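Local coordinates for regulatory protein ASNC (Escherichia coli, PDB 2CG4) that activates transcription of asnA, regulates transcription of its own gene and represses gidA expression after transcription, binding DNA through a helix-turn-helix domain, at the interface of chains A and B. Coordinates in Å, arbitrary orientation; residue numbers count along the deposited sequence, not the author numbering. Chains: chain A/B, Regulatory protein ASNC.

Contact 1: the interface of chains A and B. Residues chain A 57-59; chain B 14, 18, 51-52, 54.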
loop_
_atom_site.group_PDB
_atom_site.type_symbol
_atom_site.label_atom_id
_atom_site.label_comp_id
_atom_site.label_asym_id
_atom_site.label_seq_id
_atom_site.Cartn_x
_atom_site.Cartn_y
_atom_site.Cartn_z
ATOM N N ILE A 57 25.516 32.445 8.511
ATOM C CA ILE A 57 24.209 32.907 8.970
ATOM C C ILE A 57 23.162 31.868 8.617
ATOM O O ILE A 57 23.187 31.299 7.516
ATOM C CB ILE A 57 23.781 34.292 8.400
ATOM C CG1 ILE A 57 23.583 34.227 6.884
ATOM C CG2 ILE A 57 24.773 35.393 8.803
ATOM C CD1 ILE A 57 22.424 35.065 6.378
ATOM N N ASP A 58 22.263 31.611 9.568
ATOM C CA ASP A 58 21.044 30.862 9.301
ATOM C C ASP A 58 19.922 31.762 8.793
ATOM O O ASP A 58 19.688 32.857 9.311
ATOM C CB ASP A 58 20.581 30.109 10.551
ATOM C CG ASP A 58 21.500 28.956 10.917
ATOM O OD1 ASP A 58 21.619 28.656 12.122
ATOM O OD2 ASP A 58 22.102 28.351 10.005
ATOM N N VAL A 59 19.229 31.272 7.776
ATOM C CA VAL A 59 18.191 32.017 7.085
ATOM C C VAL A 59 16.848 31.310 7.300
ATOM O O VAL A 59 16.817 30.140 7.676
ATOM C CB VAL A 59 18.547 32.127 5.581
ATOM C CG1 VAL A 59 17.360 31.804 4.705
ATOM C CG2 VAL A 59 19.108 33.503 5.263
ATOM N N LEU B 14 23.032 38.116 1.538
ATOM C CA LEU B 14 22.679 36.782 2.019
ATOM C C LEU B 14 23.611 35.703 1.473
ATOM O O LEU B 14 24.163 34.920 2.234
ATOM C CB LEU B 14 21.220 36.456 1.685
ATOM C CG LEU B 14 20.171 37.088 2.605
ATOM C CD1 LEU B 14 18.816 36.442 2.402
ATOM C CD2 LEU B 14 20.589 37.001 4.057
ATOM N N MET B 18 25.908 33.554 4.006
ATOM C CA MET B 18 25.466 32.179 4.126
ATOM C C MET B 18 26.627 31.237 3.842
ATOM O O MET B 18 26.604 30.081 4.254
ATOM C CB MET B 18 24.263 31.909 3.208
ATOM C CG MET B 18 22.942 32.394 3.803
ATOM S SD MET B 18 21.483 32.060 2.802
ATOM C CE MET B 18 22.234 31.889 1.175
ATOM N N ILE B 51 14.230 37.016 8.638
ATOM C CA ILE B 51 14.854 36.347 7.492
ATOM C C ILE B 51 16.201 35.742 7.886
ATOM O O ILE B 51 16.496 34.579 7.569
ATOM C CB ILE B 51 15.063 37.318 6.310
ATOM C CG1 ILE B 51 13.753 37.543 5.559
ATOM C CG2 ILE B 51 16.105 36.789 5.353
ATOM C CD1 ILE B 51 13.516 38.983 5.181
ATOM N N ILE B 52 17.010 36.545 8.576
ATOM C CA ILE B 52 18.206 36.068 9.257
ATOM C C ILE B 52 17.885 35.687 10.708
ATOM O O ILE B 52 17.379 36.511 11.480
ATOM C CB ILE B 52 19.325 37.129 9.191
ATOM C CG1 ILE B 52 19.720 37.373 7.725
ATOM C CG2 ILE B 52 20.522 36.717 10.039
ATOM C CD1 ILE B 52 20.943 38.241 7.535
ATOM N N GLY B 54 20.186 33.822 12.756
ATOM C CA GLY B 54 21.392 33.733 13.566
ATOM C C GLY B 54 22.658 33.556 12.757
ATOM O O GLY B 54 22.619 33.335 11.541
#

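Contact 2: the interface of chains A and B. Residues chain A 14, 18, 51-53; chain B 57-59.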
loop_
_atom_site.group_PDB
_atom_site.type_symbol
_atom_site.label_atom_id
_atom_site.label_comp_id
_atom_site.label_asym_id
_atom_site.label_seq_id
_atom_site.Cartn_x
_atom_site.Cartn_y
_atom_site.Cartn_z
ATOM N N LEU A 14 31.256 23.538 21.366
ATOM C CA LEU A 14 30.297 23.333 20.283
ATOM C C LEU A 14 28.911 23.874 20.627
ATOM O O LEU A 14 28.313 24.586 19.835
ATOM C CB LEU A 14 30.214 21.854 19.901
ATOM C CG LEU A 14 31.330 21.307 19.007
ATOM C CD1 LEU A 14 30.971 19.931 18.476
ATOM C CD2 LEU A 14 31.653 22.256 17.868
ATOM N N MET A 18 27.462 26.915 18.538
ATOM C CA MET A 18 26.357 26.454 17.727
ATOM C C MET A 18 25.170 27.390 17.900
ATOM O O MET A 18 24.356 27.543 16.991
ATOM C CB MET A 18 26.002 25.001 18.065
ATOM C CG MET A 18 26.647 23.994 17.120
ATOM S SD MET A 18 26.400 22.261 17.564
ATOM C CE MET A 18 25.295 22.412 18.977
ATOM N N ILE A 51 34.340 18.038 11.806
ATOM C CA ILE A 51 33.206 18.161 12.721
ATOM C C ILE A 51 32.526 19.522 12.562
ATOM O O ILE A 51 31.312 19.607 12.323
ATOM C CB ILE A 51 33.652 17.991 14.198
ATOM C CG1 ILE A 51 33.861 16.515 14.537
ATOM C CG2 ILE A 51 32.639 18.595 15.143
ATOM C CD1 ILE A 51 34.901 16.271 15.613
ATOM N N ILE A 52 33.320 20.580 12.717
ATOM C CA ILE A 52 32.893 21.937 12.419
ATOM C C ILE A 52 33.102 22.205 10.933
ATOM O O ILE A 52 34.232 22.159 10.452
ATOM C CB ILE A 52 33.694 22.955 13.259
ATOM C CG1 ILE A 52 33.434 22.727 14.752
ATOM C CG2 ILE A 52 33.373 24.391 12.841
ATOM C CD1 ILE A 52 33.998 23.814 15.651
ATOM N N THR A 53 32.008 22.479 10.214
ATOM C CA THR A 53 32.035 22.570 8.751
ATOM C C THR A 53 32.118 24.005 8.236
ATOM O O THR A 53 32.398 24.235 7.054
ATOM C CB THR A 53 30.807 21.886 8.090
ATOM O OG1 THR A 53 29.599 22.515 8.536
ATOM C CG2 THR A 53 30.764 20.382 8.410
ATOM N N ILE B 57 27.968 28.167 13.878
ATOM C CA ILE B 57 28.809 27.184 13.207
ATOM C C ILE B 57 27.955 25.994 12.814
ATOM O O ILE B 57 27.052 25.586 13.556
ATOM C CB ILE B 57 30.024 26.701 14.060
ATOM C CG1 ILE B 57 29.578 25.730 15.155
ATOM C CG2 ILE B 57 30.804 27.882 14.647
ATOM C CD1 ILE B 57 30.458 24.506 15.274
ATOM N N ASP B 58 28.234 25.450 11.633
ATOM C CA ASP B 58 27.602 24.213 11.211
ATOM C C ASP B 58 28.430 23.007 11.628
ATOM O O ASP B 58 29.659 23.047 11.656
ATOM C CB ASP B 58 27.344 24.216 9.704
ATOM C CG ASP B 58 26.270 25.215 9.298
ATOM O OD1 ASP B 58 26.330 25.719 8.160
ATOM O OD2 ASP B 58 25.369 25.505 10.115
ATOM N N VAL B 59 27.734 21.936 11.970
ATOM C CA VAL B 59 28.356 20.757 12.530
ATOM C C VAL B 59 27.978 19.568 11.658
ATOM O O VAL B 59 26.892 19.536 11.079
ATOM C CB VAL B 59 27.891 20.543 13.992
ATOM C CG1 VAL B 59 27.592 19.084 14.264
ATOM C CG2 VAL B 59 28.929 21.083 14.973
#

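Contact 1: the interface of chains A and B
An intermolecular antiparallel beta-ribbon joins chains A and B here, and a small apolar core beneath it ties the end of one subunit's strand 52-59 to the DNA-binding domain of the other. A:Ile57 and A:Val59 both direct their side chains onto helix 8-19 of chain B, while A:Asp58, between them, gives a backbone hydrogen bond. The N of A:Asp58 donates to the carbonyl O of B:Gly54 at 2.6 Å, with an angle of 147° at the hydrogen and the donor tilted out of the carbonyl plane. Bridges of A:Asp58 with B:Gly54 and of A:Val59 with B:Ile52 set the register. The main chain of B:Gly54 is extended.

A:Ile57 carries much of the apolar contact through its long branch. With chi1 at 65°, CG1 sits between the backbone N and the carbonyl carbon, which, with chi2 at 143°, directs CD1 toward B:Leu14 and B:Ile52. CD1 of A:Ile57 meets CD2 of B:Leu14 at 3.5 Å, the two side chains crossing at about a right angle, and it touches CD1 of B:Ile52 at 3.7 Å. Farther back along the same branch, CG1 of A:Ile57 packs against CG of B:Met18 at 3.6 Å. A:Val59 packs mainly through CG2, which lies 3.7 Å from the thioether SD of B:Met18 and 4.0 Å from CD2 of B:Leu14. In B:Met18, CG anti to the carbonyl carbon and a chain extended as far as the sulfur place CG against A:Ile57 and SD against A:Val59.

The backbone pairing holds the register, while the isoleucine and valine pack between helix and strand. Together they tie the helix-turn-helix domain of chain B to that of chain A through its strand 52-59, which probably helps to set how the two DNA-binding domains of the dimer are placed.

Contact 2: the interface of chains A and B
The main-chain O of B:Asp58 receives the N-H of A:Thr53 at 2.8 Å in a nearly straight bond, 174° at the hydrogen, although the donor stands above the carbonyl plane. The hydroxyl OG1 of A:Thr53 adds a weak second bond to the same O of B:Asp58 at 3.2 Å. With chi1 at 60°, OG1 lies between the backbone N and the carbonyl carbon of its own residue, which swings the hydroxyl toward B:Asp58; the two side chains meet at about a right angle. One residue earlier, A:Ile52 forms an antiparallel bridge with B:Val59.

On the apolar face, A:Ile52 receives the end of the long branch of B:Ile57. The CD1 methyl of B:Ile57 comes within 3.5 Å of CG1 of A:Ile52 and also approaches its CD1 and CG2, so it rests against the flank of the side chain and both of its branches. CD2 of A:Leu14 reaches CD1 of B:Ile57 from the helix at 3.6 Å. Thus one methyl is held between strand and helix, with A:Ile52 and A:Leu14 as its neighbours.

A:Met18 follows on the same helix. The CG of A:Met18 lies 3.9 Å from CG1 of B:Ile57, and its SD is 3.8 Å from CG2 of B:Val59.

In the fold, these residues join helix 8-19 and the start of strand 52-59 of chain A, just after helix 36-49, to the far end of strand 52-59 of chain B.

Contact 1 and contact 2 lie about 15 Å apart, between the centres of their C-alpha atoms, at opposite ends of one intermolecular beta-ribbon. They are twins related by the two-fold symmetry of the dimer: in each, residues 57-59 of one chain meet residues 14, 18, 51 and 52 of the other. Strand 52-59 of each chain therefore takes part in both, receiving the partner near its start and reaching the partner's helix 8-19 near its end. As an example of reciprocal strand pairing, the pair ties both DNA-binding domains to a shared element and probably limits their independent movement.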